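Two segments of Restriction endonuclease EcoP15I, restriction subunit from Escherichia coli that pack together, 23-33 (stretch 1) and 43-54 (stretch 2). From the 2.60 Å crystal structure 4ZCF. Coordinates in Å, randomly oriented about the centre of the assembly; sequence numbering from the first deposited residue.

Stretch 1 (23-33) NVFVSATPHLT
Stretch 2 43-54: NPELKLSEQQYY

Two short antiparallel strands, 29-31 and 45-47, hold these stretches together; their N-to-C directions differ by 145° and their axes approach to 4.4 Å. Four backbone hydrogen bonds fix the register. Thr29 and Lys47 form one hydrogen-bonded pair (CA to CA 5.3 Å): Thr29 N donates to Lys47 O at 3.0 Å, and Lys47 N returns the bond to Thr29 O, also at 3.0 Å. His31 and Glu45 form the other (CA to CA 4.7 Å), with His31 N to Glu45 O at 2.7 Å and Glu45 N to His31 O at 2.8 Å. Between them lies the non-hydrogen-bonded pair Pro30 and Leu46, CA atoms 4.4 Å apart. Proline suits this position because its nitrogen carries no proton and the register asks none of it; its phi/psi of -83/113 keeps the strand extended.

Side chains alternate across the sheet. Thr29, His31, Glu45 and Lys47 share one face, where polar residues suit the greater exposure, although Glu45 and Lys47 are modelled only to CB. The His31 ring (chi1 -77°, m; chi2 75°) folds back so that ND1 donates to Thr29 O at 3.1 Å, a carbonyl already bound by Lys47 N. This places His31 ND1 4.0 Å from Lys47 CB.

The face of Pro30 and Leu46 is apolar. Leu46, buried, has the largest area covered by the other stretch. With chi1 t and chi2 p, Leu46 places CD1 3.7 Å from Ala28 CB and 4.1 Å from Pro30 CG, and CD2 3.5 Å from Phe25 CD1. A branched leucine thus fills the space between the strand and the Phe25 ring (chi1 m, chi2 -85°). Beyond the paired residues, Pro44 CB meets Pro30 CB at 4.1 Å and Leu32 CD2 at 4.3 Å.

Before its strand, stretch 1 makes a type II turn from Phe25 to Ala28, closed by Ala28 N to Phe25 O at 3.2 Å. Ser27 has phi/psi 71/12, and its CB sits 3.4 Å from Gln52 OE1. Ala28, in the turn's last position, packs its CB 4.2 Å from Leu48 CB, the two CA atoms 4.9 Å apart. Leu48 (chi1 97°, chi2 t) points toward stretch 1, its CD1 3.7 Å from Val26 O.

After Leu48, Ser49 caps the helix beginning at Glu50: its OG accepts from Gln52 N at 3.1 Å. The helix carries Tyr53 (chi1 t, chi2 79°) to buried Val24 (chi1 t), with Tyr53 CE1 3.6 Å from Val24 CG1. Altogether the contact buries 707 Å², summed over both stretches.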

ATOM      1  N   ASN C  23      25.232   3.464  33.108  1.00 54.29           N
ATOM      2  CA  ASN C  23      26.345   3.073  33.987  1.00 53.98           C
ATOM      3  C   ASN C  23      26.645   1.551  33.998  1.00 57.93           C
ATOM      4  O   ASN C  23      27.772   1.162  34.305  1.00 57.96           O
ATOM      5  CB  ASN C  23      26.157   3.612  35.401  1.00 52.21           C
ATOM      6  CG  ASN C  23      26.224   5.109  35.542  1.00 67.52           C
ATOM      7  OD1 ASN C  23      27.053   5.788  34.923  1.00 59.07           O
ATOM      8  ND2 ASN C  23      25.364   5.652  36.404  1.00 58.95           N
ATOM      9  N   VAL C  24      25.650   0.710  33.626  1.00 53.14           N
ATOM     10  CA  VAL C  24      25.734  -0.750  33.488  1.00 51.75           C
ATOM     11  C   VAL C  24      26.674  -1.093  32.317  1.00 57.21           C
ATOM     12  O   VAL C  24      27.304  -2.150  32.319  1.00 58.17           O
ATOM     13  CB  VAL C  24      24.307  -1.349  33.282  1.00 54.47           C
ATOM     14  CG1 VAL C  24      24.331  -2.776  32.740  1.00 54.20           C
ATOM     15  CG2 VAL C  24      23.491  -1.282  34.559  1.00 53.94           C
ATOM     16  N   PHE C  25      26.786  -0.204  31.332  1.00 54.31           N
ATOM     17  CA  PHE C  25      27.603  -0.480  30.153  1.00 54.07           C
ATOM     18  C   PHE C  25      28.969   0.210  30.094  1.00 58.52           C
ATOM     19  O   PHE C  25      29.514   0.368  28.994  1.00 58.72           O
ATOM     20  CB  PHE C  25      26.786  -0.229  28.869  1.00 55.37           C
ATOM     21  CG  PHE C  25      25.539  -1.065  28.749  1.00 55.93           C
ATOM     22  CD1 PHE C  25      25.592  -2.353  28.230  1.00 58.63           C
ATOM     23  CD2 PHE C  25      24.301  -0.552  29.119  1.00 57.07           C
ATOM     24  CE1 PHE C  25      24.434  -3.121  28.099  1.00 59.13           C
ATOM     25  CE2 PHE C  25      23.145  -1.319  28.988  1.00 59.67           C
ATOM     26  CZ  PHE C  25      23.220  -2.600  28.479  1.00 57.79           C
ATOM     27  N   VAL C  26      29.537   0.611  31.257  1.00 55.07           N
ATOM     28  CA  VAL C  26      30.886   1.214  31.315  1.00 55.01           C
ATOM     29  C   VAL C  26      31.883   0.121  30.874  1.00 59.23           C
ATOM     30  O   VAL C  26      31.756  -1.032  31.306  1.00 58.69           O
ATOM     31  CB  VAL C  26      31.225   1.802  32.720  1.00 59.27           C
ATOM     32  CG1 VAL C  26      32.714   2.136  32.859  1.00 59.14           C
ATOM     33  CG2 VAL C  26      30.375   3.024  33.030  1.00 58.96           C
ATOM     34  N   SER C  27      32.812   0.483  29.960  1.00 56.52           N
ATOM     35  CA  SER C  27      33.852  -0.362  29.347  1.00 56.48           C
ATOM     36  C   SER C  27      33.324  -1.419  28.344  1.00 61.06           C
ATOM     37  O   SER C  27      34.092  -2.299  27.910  1.00 60.87           O
ATOM     38  CB  SER C  27      34.748  -0.992  30.409  1.00 57.38           C
ATOM     39  N   ALA C  28      32.029  -1.302  27.935  1.00 56.78           N
ATOM     40  CA  ALA C  28      31.430  -2.202  26.945  1.00 55.89           C
ATOM     41  C   ALA C  28      32.007  -1.904  25.564  1.00 58.18           C
ATOM     42  O   ALA C  28      32.290  -0.745  25.250  1.00 55.40           O
ATOM     43  CB  ALA C  28      29.920  -2.053  26.929  1.00 56.62           C
ATOM     44  N   THR C  29      32.189  -2.965  24.751  1.00 56.94           N
ATOM     45  CA  THR C  29      32.777  -2.910  23.410  1.00 57.43           C
ATOM     46  C   THR C  29      31.795  -3.302  22.313  1.00 63.49           C
ATOM     47  O   THR C  29      31.326  -4.448  22.287  1.00 62.94           O
ATOM     48  CB  THR C  29      34.069  -3.777  23.296  1.00 61.42           C
ATOM     49  OG1 THR C  29      34.612  -4.090  24.588  1.00 60.69           O
ATOM     50  CG2 THR C  29      35.126  -3.134  22.396  1.00 55.86           C
ATOM     51  N   PRO C  30      31.533  -2.389  21.354  1.00 62.55           N
ATOM     52  CA  PRO C  30      30.633  -2.728  20.247  1.00 63.40           C
ATOM     53  C   PRO C  30      31.375  -3.486  19.130  1.00 70.20           C
ATOM     54  O   PRO C  30      32.273  -2.935  18.477  1.00 69.41           O
ATOM     55  CB  PRO C  30      30.066  -1.363  19.815  1.00 64.93           C
ATOM     56  CG  PRO C  30      30.790  -0.311  20.665  1.00 69.09           C
ATOM     57  CD  PRO C  30      31.989  -0.992  21.245  1.00 64.55           C
ATOM     58  N   HIS C  31      31.006  -4.777  18.944  1.00 68.90           N
ATOM     59  CA  HIS C  31      31.596  -5.704  17.980  1.00 69.87           C
ATOM     60  C   HIS C  31      30.786  -5.860  16.697  1.00 72.60           C
ATOM     61  O   HIS C  31      29.713  -6.481  16.694  1.00 72.38           O
ATOM     62  CB  HIS C  31      31.838  -7.080  18.618  1.00 72.01           C
ATOM     63  CG  HIS C  31      33.040  -7.153  19.508  1.00 76.79           C
ATOM     64  ND1 HIS C  31      33.039  -6.590  20.775  1.00 79.32           N
ATOM     65  CD2 HIS C  31      34.226  -7.777  19.308  1.00 79.48           C
ATOM     66  CE1 HIS C  31      34.227  -6.868  21.293  1.00 79.13           C
ATOM     67  NE2 HIS C  31      34.974  -7.586  20.450  1.00 79.48           N
ATOM     68  N   LEU C  32      31.345  -5.338  15.592  1.00 67.67           N
ATOM     69  CA  LEU C  32      30.765  -5.405  14.253  1.00 66.53           C
ATOM     70  C   LEU C  32      31.034  -6.763  13.637  1.00 70.15           C
ATOM     71  O   LEU C  32      32.090  -7.348  13.890  1.00 69.36           O
ATOM     72  CB  LEU C  32      31.344  -4.306  13.342  1.00 66.15           C
ATOM     73  CG  LEU C  32      31.037  -2.858  13.711  1.00 70.53           C
ATOM     74  CD1 LEU C  32      31.971  -1.928  12.999  1.00 70.97           C
ATOM     75  CD2 LEU C  32      29.596  -2.481  13.392  1.00 72.20           C
ATOM     76  N   THR C  33      30.072  -7.259  12.817  1.00 66.47           N
ATOM     77  CA  THR C  33      30.132  -8.536  12.102  1.00 65.16           C
ATOM     78  C   THR C  33      31.033  -8.433  10.873  1.00 68.00           C
ATOM     79  O   THR C  33      31.219  -7.337  10.343  1.00 66.62           O
ATOM     80  CB  THR C  33      28.718  -9.073  11.803  1.00 72.70           C
ATOM     81  OG1 THR C  33      28.815 -10.411  11.318  1.00 75.85           O
ATOM     82  CG2 THR C  33      27.933  -8.210  10.806  1.00 70.28           C
ATOM     83  N   ASN C  43      22.502  -4.986  14.366  1.00 51.42           N
ATOM     84  CA  ASN C  43      23.101  -4.177  15.418  1.00 52.01           C
ATOM     85  C   ASN C  43      24.523  -4.643  15.722  1.00 58.13           C
ATOM     86  O   ASN C  43      24.780  -5.847  15.649  1.00 57.20           O
ATOM     87  CB  ASN C  43      22.317  -4.373  16.718  1.00 50.22           C
ATOM     88  CG  ASN C  43      21.312  -3.336  17.098  1.00 58.36           C
ATOM     89  OD1 ASN C  43      21.162  -2.262  16.493  1.00 51.20           O
ATOM     90  ND2 ASN C  43      20.609  -3.654  18.150  1.00 49.92           N
ATOM     91  N   PRO C  44      25.413  -3.746  16.230  1.00 57.42           N
ATOM     92  CA  PRO C  44      26.727  -4.214  16.708  1.00 57.71           C
ATOM     93  C   PRO C  44      26.526  -5.069  17.970  1.00 63.55           C
ATOM     94  O   PRO C  44      25.594  -4.817  18.747  1.00 63.24           O
ATOM     95  CB  PRO C  44      27.460  -2.909  17.067  1.00 59.20           C
ATOM     96  CG  PRO C  44      26.653  -1.806  16.443  1.00 63.46           C
ATOM     97  CD  PRO C  44      25.253  -2.293  16.462  1.00 58.90           C
ATOM     98  N   GLU C  45      27.362  -6.097  18.162  1.00 61.34           N
ATOM     99  CA  GLU C  45      27.264  -6.937  19.354  1.00 61.32           C
ATOM    100  C   GLU C  45      27.982  -6.209  20.496  1.00 64.01           C
ATOM    101  O   GLU C  45      29.192  -6.020  20.430  1.00 63.47           O
ATOM    102  CB  GLU C  45      27.883  -8.309  19.096  1.00 62.15           C
ATOM    103  N   LEU C  46      27.223  -5.725  21.497  1.00 60.42           N
ATOM    104  CA  LEU C  46      27.771  -5.012  22.655  1.00 59.84           C
ATOM    105  C   LEU C  46      28.191  -6.017  23.733  1.00 65.05           C
ATOM    106  O   LEU C  46      27.372  -6.451  24.557  1.00 64.23           O
ATOM    107  CB  LEU C  46      26.783  -3.953  23.193  1.00 59.17           C
ATOM    108  CG  LEU C  46      27.355  -2.934  24.179  1.00 62.27           C
ATOM    109  CD1 LEU C  46      28.404  -2.043  23.509  1.00 62.10           C
ATOM    110  CD2 LEU C  46      26.247  -2.094  24.791  1.00 61.38           C
ATOM    111  N   LYS C  47      29.484  -6.404  23.679  1.00 62.97           N
ATOM    112  CA  LYS C  47      30.114  -7.406  24.545  1.00 62.86           C
ATOM    113  C   LYS C  47      30.937  -6.812  25.684  1.00 66.28           C
ATOM    114  O   LYS C  47      31.718  -5.892  25.467  1.00 65.32           O
ATOM    115  CB  LYS C  47      30.983  -8.333  23.701  1.00 63.69           C
ATOM    116  N   LEU C  48      30.749  -7.350  26.900  1.00 64.30           N
ATOM    117  CA  LEU C  48      31.470  -6.989  28.130  1.00 64.98           C
ATOM    118  C   LEU C  48      31.486  -8.167  29.120  1.00 70.83           C
ATOM    119  O   LEU C  48      30.502  -8.907  29.198  1.00 71.33           O
ATOM    120  CB  LEU C  48      31.012  -5.637  28.751  1.00 64.90           C
ATOM    121  CG  LEU C  48      29.987  -5.608  29.889  1.00 69.17           C
ATOM    122  CD1 LEU C  48      30.173  -4.365  30.739  1.00 69.19           C
ATOM    123  CD2 LEU C  48      28.575  -5.623  29.356  1.00 70.75           C
ATOM    124  N   SER C  49      32.632  -8.380  29.810  1.00 68.11           N
ATOM    125  CA  SER C  49      32.868  -9.487  30.754  1.00 68.18           C
ATOM    126  C   SER C  49      31.865  -9.567  31.909  1.00 73.19           C
ATOM    127  O   SER C  49      31.237  -8.556  32.254  1.00 72.63           O
ATOM    128  CB  SER C  49      34.303  -9.454  31.280  1.00 71.26           C
ATOM    129  OG  SER C  49      34.442  -8.732  32.493  1.00 78.64           O
ATOM    130  N   GLU C  50      31.737 -10.773  32.516  1.00 70.36           N
ATOM    131  CA  GLU C  50      30.829 -11.015  33.645  1.00 70.11           C
ATOM    132  C   GLU C  50      31.195 -10.117  34.827  1.00 72.82           C
ATOM    133  O   GLU C  50      30.308  -9.458  35.369  1.00 73.28           O
ATOM    134  CB  GLU C  50      30.809 -12.504  34.047  1.00 71.63           C
ATOM    135  CG  GLU C  50      29.601 -12.903  34.888  1.00 83.58           C
ATOM    136  CD  GLU C  50      29.388 -14.394  35.104  1.00103.66           C
ATOM    137  OE1 GLU C  50      29.410 -15.155  34.109  1.00107.51           O
ATOM    138  OE2 GLU C  50      29.141 -14.796  36.265  1.00 86.82           O
ATOM    139  N   GLN C  51      32.504 -10.047  35.178  1.00 67.43           N
ATOM    140  CA  GLN C  51      33.037  -9.220  36.273  1.00 66.12           C
ATOM    141  C   GLN C  51      32.714  -7.733  36.052  1.00 65.38           C
ATOM    142  O   GLN C  51      32.152  -7.103  36.953  1.00 63.36           O
ATOM    143  CB  GLN C  51      34.559  -9.487  36.500  1.00 67.49           C
ATOM    144  CG  GLN C  51      35.313  -8.518  37.449  1.00 86.38           C
ATOM    145  CD  GLN C  51      34.641  -8.214  38.785  1.00110.53           C
ATOM    146  OE1 GLN C  51      34.288  -7.062  39.083  1.00105.89           O
ATOM    147  NE2 GLN C  51      34.460  -9.225  39.624  1.00102.82           N
ATOM    148  N   GLN C  52      33.038  -7.202  34.845  1.00 60.39           N
ATOM    149  CA  GLN C  52      32.760  -5.826  34.406  1.00 59.49           C
ATOM    150  C   GLN C  52      31.293  -5.482  34.676  1.00 62.94           C
ATOM    151  O   GLN C  52      31.019  -4.584  35.467  1.00 61.40           O
ATOM    152  CB  GLN C  52      33.059  -5.671  32.903  1.00 60.55           C
ATOM    153  CG  GLN C  52      34.531  -5.448  32.562  1.00 73.56           C
ATOM    154  CD  GLN C  52      34.997  -4.017  32.745  1.00 89.11           C
ATOM    155  OE1 GLN C  52      34.208  -3.086  32.980  1.00 86.57           O
ATOM    156  NE2 GLN C  52      36.303  -3.812  32.627  1.00 71.28           N
ATOM    157  N   TYR C  53      30.363  -6.273  34.080  1.00 60.26           N
ATOM    158  CA  TYR C  53      28.910  -6.173  34.201  1.00 60.34           C
ATOM    159  C   TYR C  53      28.473  -6.314  35.659  1.00 65.11           C
ATOM    160  O   TYR C  53      27.628  -5.529  36.113  1.00 64.07           O
ATOM    161  CB  TYR C  53      28.241  -7.212  33.279  1.00 61.76           C
ATOM    162  CG  TYR C  53      26.726  -7.253  33.293  1.00 63.24           C
ATOM    163  CD1 TYR C  53      25.977  -6.313  32.589  1.00 64.74           C
ATOM    164  CD2 TYR C  53      26.044  -8.303  33.902  1.00 64.39           C
ATOM    165  CE1 TYR C  53      24.584  -6.391  32.535  1.00 65.75           C
ATOM    166  CE2 TYR C  53      24.653  -8.392  33.856  1.00 65.51           C
ATOM    167  CZ  TYR C  53      23.926  -7.435  33.166  1.00 70.93           C
ATOM    168  OH  TYR C  53      22.552  -7.516  33.135  1.00 67.97           O
ATOM    169  N   TYR C  54      29.096  -7.259  36.413  1.00 62.90           N
ATOM    170  CA  TYR C  54      28.821  -7.410  37.846  1.00 63.28           C
ATOM    171  C   TYR C  54      29.197  -6.090  38.580  1.00 65.98           C
ATOM    172  O   TYR C  54      28.364  -5.552  39.320  1.00 65.90           O
ATOM    173  CB  TYR C  54      29.569  -8.626  38.468  1.00 65.38           C
ATOM    174  CG  TYR C  54      29.384  -8.728  39.972  1.00 68.28           C
ATOM    175  CD1 TYR C  54      30.216  -8.028  40.850  1.00 70.04           C
ATOM    176  CD2 TYR C  54      28.328  -9.456  40.516  1.00 69.67           C
ATOM    177  CE1 TYR C  54      29.976  -8.019  42.223  1.00 70.67           C
ATOM    178  CE2 TYR C  54      28.104  -9.487  41.894  1.00 71.10           C
ATOM    179  CZ  TYR C  54      28.931  -8.770  42.745  1.00 79.51           C
ATOM    180  OH  TYR C  54      28.706  -8.801  44.104  1.00 80.78           O
TER